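Local atomic coordinates of hypothetical protein PH0435 (Pyrococcus horikoshii, PDB entry 2YV4), a protein that is the C-terminal Sua5 domain of a probable threonylcarbamoyl-AMP synthase, whose family makes the activated intermediate for a tRNA modification. Residues E26-G31 against N43-F48; G35-E40 against F48-S53. All blocks are in the same frame, centred on the assembly; numbering follows the deposited sequence.

Contact 1: residues E26-G31 against N43-F48; sequences ELKERG and NADEFF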
# COMPACT_ATOMS: atom_id res chain seq x y z
N GLU A 26 11.28 0.66 -8.85
CA GLU A 26 12.41 1.25 -8.15
C GLU A 26 12.85 0.38 -6.97
O GLU A 26 14.04 0.11 -6.81
CB GLU A 26 12.05 2.64 -7.64
CG GLU A 26 12.15 3.74 -8.70
CD GLU A 26 11.51 5.04 -8.25
OE1 GLU A 26 11.51 5.31 -7.03
OE2 GLU A 26 11.02 5.80 -9.11
N LEU A 27 11.90 -0.04 -6.15
CA LEU A 27 12.22 -0.87 -5.00
C LEU A 27 12.82 -2.21 -5.44
O LEU A 27 13.81 -2.67 -4.86
CB LEU A 27 10.97 -1.08 -4.15
CG LEU A 27 10.43 0.23 -3.56
CD1 LEU A 27 9.12 -0.01 -2.82
CD2 LEU A 27 11.47 0.82 -2.62
N LYS A 28 12.24 -2.82 -6.47
CA LYS A 28 12.75 -4.10 -6.95
C LYS A 28 14.20 -3.97 -7.42
O LYS A 28 15.05 -4.77 -7.06
CB LYS A 28 11.90 -4.63 -8.11
CG LYS A 28 10.62 -5.34 -7.70
CD LYS A 28 9.98 -5.96 -8.93
CE LYS A 28 8.72 -6.74 -8.60
NZ LYS A 28 8.11 -7.29 -9.85
N GLU A 29 14.46 -2.94 -8.23
CA GLU A 29 15.81 -2.72 -8.75
C GLU A 29 16.82 -2.53 -7.62
O GLU A 29 18.01 -2.77 -7.80
CB GLU A 29 15.83 -1.51 -9.68
CG GLU A 29 17.17 -1.27 -10.36
CD GLU A 29 17.64 -2.47 -11.18
OE1 GLU A 29 16.93 -2.85 -12.14
OE2 GLU A 29 18.72 -3.02 -10.88
N ARG A 30 16.33 -2.12 -6.45
CA ARG A 30 17.19 -1.91 -5.29
C ARG A 30 17.33 -3.18 -4.46
O ARG A 30 18.12 -3.22 -3.51
CB ARG A 30 16.64 -0.78 -4.41
CG ARG A 30 16.84 0.61 -4.98
CD ARG A 30 16.02 1.63 -4.21
NE ARG A 30 16.30 1.59 -2.77
CZ ARG A 30 15.58 2.23 -1.86
NH1 ARG A 30 14.54 2.97 -2.22
NH2 ARG A 30 15.90 2.13 -0.57
N GLY A 31 16.56 -4.21 -4.81
CA GLY A 31 16.65 -5.47 -4.09
C GLY A 31 15.64 -5.67 -2.97
O GLY A 31 15.69 -6.67 -2.26
N ASN A 43 2.41 -5.35 -10.28
CA ASN A 43 3.52 -6.30 -10.38
C ASN A 43 4.47 -6.35 -9.19
O ASN A 43 5.66 -6.63 -9.35
CB ASN A 43 4.32 -6.04 -11.65
CG ASN A 43 4.28 -7.21 -12.59
OD1 ASN A 43 4.69 -8.32 -12.23
ND2 ASN A 43 3.78 -6.98 -13.80
N ALA A 44 3.95 -6.08 -8.00
CA ALA A 44 4.79 -6.16 -6.81
C ALA A 44 5.08 -7.64 -6.58
O ALA A 44 4.57 -8.49 -7.31
CB ALA A 44 4.05 -5.57 -5.61
N ASP A 45 5.90 -7.95 -5.58
CA ASP A 45 6.22 -9.34 -5.26
C ASP A 45 5.07 -9.99 -4.50
O ASP A 45 4.91 -11.21 -4.50
CB ASP A 45 7.48 -9.43 -4.40
CG ASP A 45 8.71 -8.91 -5.11
OD1 ASP A 45 9.02 -9.43 -6.20
OD2 ASP A 45 9.35 -8.00 -4.57
N GLU A 46 4.27 -9.16 -3.82
CA GLU A 46 3.15 -9.65 -3.03
C GLU A 46 1.97 -8.70 -3.16
O GLU A 46 2.15 -7.49 -3.29
CB GLU A 46 3.55 -9.74 -1.55
CG GLU A 46 4.75 -10.64 -1.26
CD GLU A 46 4.38 -12.11 -1.26
OE1 GLU A 46 3.17 -12.43 -1.23
OE2 GLU A 46 5.30 -12.95 -1.28
N PHE A 47 0.76 -9.25 -3.11
CA PHE A 47 -0.42 -8.41 -3.22
C PHE A 47 -1.54 -8.85 -2.28
O PHE A 47 -1.73 -10.04 -2.04
CB PHE A 47 -0.94 -8.39 -4.67
CG PHE A 47 -2.27 -7.70 -4.83
CD1 PHE A 47 -3.43 -8.43 -5.00
CD2 PHE A 47 -2.36 -6.31 -4.74
CE1 PHE A 47 -4.67 -7.79 -5.08
CE2 PHE A 47 -3.59 -5.67 -4.81
CZ PHE A 47 -4.75 -6.41 -4.98
N PHE A 48 -2.26 -7.87 -1.75
CA PHE A 48 -3.39 -8.14 -0.86
C PHE A 48 -4.38 -7.02 -1.15
O PHE A 48 -4.01 -5.85 -1.16
CB PHE A 48 -2.96 -8.11 0.60
CG PHE A 48 -3.95 -8.76 1.55
CD1 PHE A 48 -3.68 -10.02 2.09
CD2 PHE A 48 -5.13 -8.12 1.90
CE1 PHE A 48 -4.58 -10.63 2.98
CE2 PHE A 48 -6.04 -8.72 2.78
CZ PHE A 48 -5.76 -9.97 3.32
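Lys28 leaves the last turn of helix 13-29 with CG beside its backbone N (chi1 -81°) and then runs fully extended to its tip, a shape that spans the gap to the loop ahead of strand 46-49 and sets NZ against the carbonyl of Asn43. The ammonium meets that oxygen head-on: Lys28 NZ lies 2.6 Å from Asn43 O, with a C=O...N angle of 176°. With CG beside its own backbone N (chi1 -64°), Asp45 brings OD1 next to Lys28 CE, and the two side chains pass in opposite directions. Lys28 CE and Asp45 OD1 are 3.6 Å apart, while Lys28 NZ stays 4.3 Å from Asp45 OD1, too far to count as a salt bridge. The other carboxylate oxygen, OD2, accepts a hydrogen bond from the backbone N of Val34, which holds the group in place. A long, extended, charged side chain suits this surface position, where Lys28 CA and Ala44 CA stay 8.2 Å apart. A methionine here would probably leave the Asn43 carbonyl without this donor and take the lysine's charge away from beside the Asp45 carboxylate. The chemistry thus combines one short charge-assisted hydrogen bond to a backbone oxygen with a looser electrostatic attraction, which is likely to favour the carboxylate in its ionised form.

Contact 2: residues G35-E40 against F48-S53; sequences GVIGSE and FFLGSS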
# COMPACT_ATOMS: atom_id res chain seq x y z
N GLY A 35 5.58 -5.31 -1.41
CA GLY A 35 4.20 -5.74 -1.40
C GLY A 35 3.28 -4.55 -1.58
O GLY A 35 3.60 -3.43 -1.18
N VAL A 36 2.14 -4.78 -2.22
CA VAL A 36 1.18 -3.72 -2.42
C VAL A 36 -0.16 -4.11 -1.82
O VAL A 36 -0.63 -5.23 -2.00
CB VAL A 36 0.96 -3.43 -3.92
CG1 VAL A 36 -0.33 -2.61 -4.12
CG2 VAL A 36 2.16 -2.69 -4.49
N ILE A 37 -0.73 -3.18 -1.06
CA ILE A 37 -2.05 -3.39 -0.49
C ILE A 37 -2.84 -2.33 -1.25
O ILE A 37 -2.71 -1.13 -0.97
CB ILE A 37 -2.10 -3.08 1.02
CG1 ILE A 37 -1.13 -3.99 1.77
CG2 ILE A 37 -3.52 -3.31 1.54
CD1 ILE A 37 -1.10 -3.73 3.28
N GLY A 38 -3.62 -2.76 -2.24
CA GLY A 38 -4.38 -1.80 -3.03
C GLY A 38 -5.44 -2.45 -3.89
O GLY A 38 -6.00 -3.49 -3.53
N SER A 39 -5.72 -1.84 -5.04
CA SER A 39 -6.74 -2.34 -5.96
C SER A 39 -6.16 -3.34 -6.97
O SER A 39 -6.91 -4.09 -7.61
CB SER A 39 -7.40 -1.17 -6.70
OG SER A 39 -6.44 -0.41 -7.41
N GLU A 40 -4.84 -3.34 -7.12
CA GLU A 40 -4.13 -4.25 -8.01
C GLU A 40 -2.66 -4.35 -7.59
O GLU A 40 -2.19 -3.54 -6.81
CB GLU A 40 -4.25 -3.81 -9.47
CG GLU A 40 -3.75 -2.41 -9.76
CD GLU A 40 -3.91 -2.05 -11.23
OE1 GLU A 40 -3.30 -2.73 -12.08
OE2 GLU A 40 -4.66 -1.09 -11.53
N PHE A 48 -2.26 -7.87 -1.75
CA PHE A 48 -3.39 -8.14 -0.86
C PHE A 48 -4.38 -7.02 -1.15
O PHE A 48 -4.01 -5.85 -1.16
CB PHE A 48 -2.96 -8.11 0.60
CG PHE A 48 -3.95 -8.76 1.55
CD1 PHE A 48 -3.68 -10.02 2.09
CD2 PHE A 48 -5.13 -8.12 1.90
CE1 PHE A 48 -4.58 -10.63 2.98
CE2 PHE A 48 -6.04 -8.72 2.78
CZ PHE A 48 -5.76 -9.97 3.32
N PHE A 49 -5.63 -7.39 -1.41
CA PHE A 49 -6.67 -6.41 -1.71
C PHE A 49 -6.99 -5.47 -0.55
O PHE A 49 -7.27 -5.92 0.57
CB PHE A 49 -7.94 -7.14 -2.17
CG PHE A 49 -9.06 -6.22 -2.55
CD1 PHE A 49 -8.84 -5.19 -3.46
CD2 PHE A 49 -10.33 -6.40 -2.03
CE1 PHE A 49 -9.88 -4.34 -3.83
CE2 PHE A 49 -11.38 -5.56 -2.40
CZ PHE A 49 -11.15 -4.53 -3.30
N LEU A 50 -6.97 -4.17 -0.82
CA LEU A 50 -7.24 -3.17 0.20
C LEU A 50 -8.71 -3.07 0.58
O LEU A 50 -9.05 -2.90 1.75
CB LEU A 50 -6.77 -1.79 -0.28
CG LEU A 50 -7.13 -0.57 0.59
CD1 LEU A 50 -6.30 -0.57 1.87
CD2 LEU A 50 -6.86 0.70 -0.20
N GLY A 51 -9.57 -3.17 -0.43
CA GLY A 51 -10.99 -3.05 -0.21
C GLY A 51 -11.43 -1.86 -1.04
O GLY A 51 -10.60 -1.00 -1.36
N SER A 52 -12.71 -1.78 -1.39
CA SER A 52 -13.21 -0.68 -2.20
C SER A 52 -14.06 0.32 -1.43
O SER A 52 -14.67 1.21 -2.03
CB SER A 52 -14.00 -1.24 -3.39
OG SER A 52 -15.00 -2.14 -2.95
N SER A 53 -14.10 0.19 -0.11
CA SER A 53 -14.89 1.11 0.71
C SER A 53 -14.13 1.45 1.98
O SER A 53 -13.22 0.72 2.38
CB SER A 53 -16.22 0.47 1.10
OG SER A 53 -16.02 -0.52 2.09
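Phe48 bonds to strand 34-38 through both its N and its O: Phe48 N donates to Val36 O at 3.1 Å, and Phe48 O receives Gly38 N at 3.3 Å, a more bent bond (137° at the hydrogen). Between them sits Ile37, whose CA also lies 3.2 Å from Phe48 O in a CA-H...O contact. Ile37 and Phe48 stand on the same face of the sheet, where both pack against Ala64 of helix 54-70, a place suited to large apolar groups. Phe49 starts away from the neighbouring strand, but with CG anti to its backbone N (chi1 -178°) its ring swings back, bringing CD1 to 3.3 Å from Gly38 O; Ser39 CA approaches the ring edge. The backbone N of Gly51 lies 3.4 Å above the centre of one ring face. Leu50 continues the pairing, its N donating to Gly38 O at 3.0 Å in a straight bond (168°). Its CB lies 3.6 Å from Gly38 CA, and its CD1 meets Ile37 CG2 at 3.9 Å, the side chains crossing almost perpendicularly. Gly51 takes a positive phi, where a side chain would run into the carbonyl O of Leu50, which suits glycine, and Ser53 then caps helix 54-70 by accepting a bond from Glu56 N. Edge strand 46-49, helix 54-70 and strand 75-81 form a beta-alpha-beta crossover of this all-parallel sheet.

The two contacts share Phe48 and strand 46-49, with centres about 15 Å apart. Their segments alternate along the chain: 26-31, 35-40, 43-48, then 48-53. Helix 13-29 runs into strand 34-38, and the chain returns through the loop 39-45 to strand 46-49, an outermost strand of the five-stranded parallel sheet and the neighbour of 34-38. Contact 1 therefore joins the helix end to the approach of this edge strand, whereas contact 2 pairs its C-terminal end with 34-38 and leads into helix 54-70. A probable hydrogen bond from Val36 N to Glu46 O links them. The two thus bracket the edge strand within the Sua5 domain, contact 1 just before it.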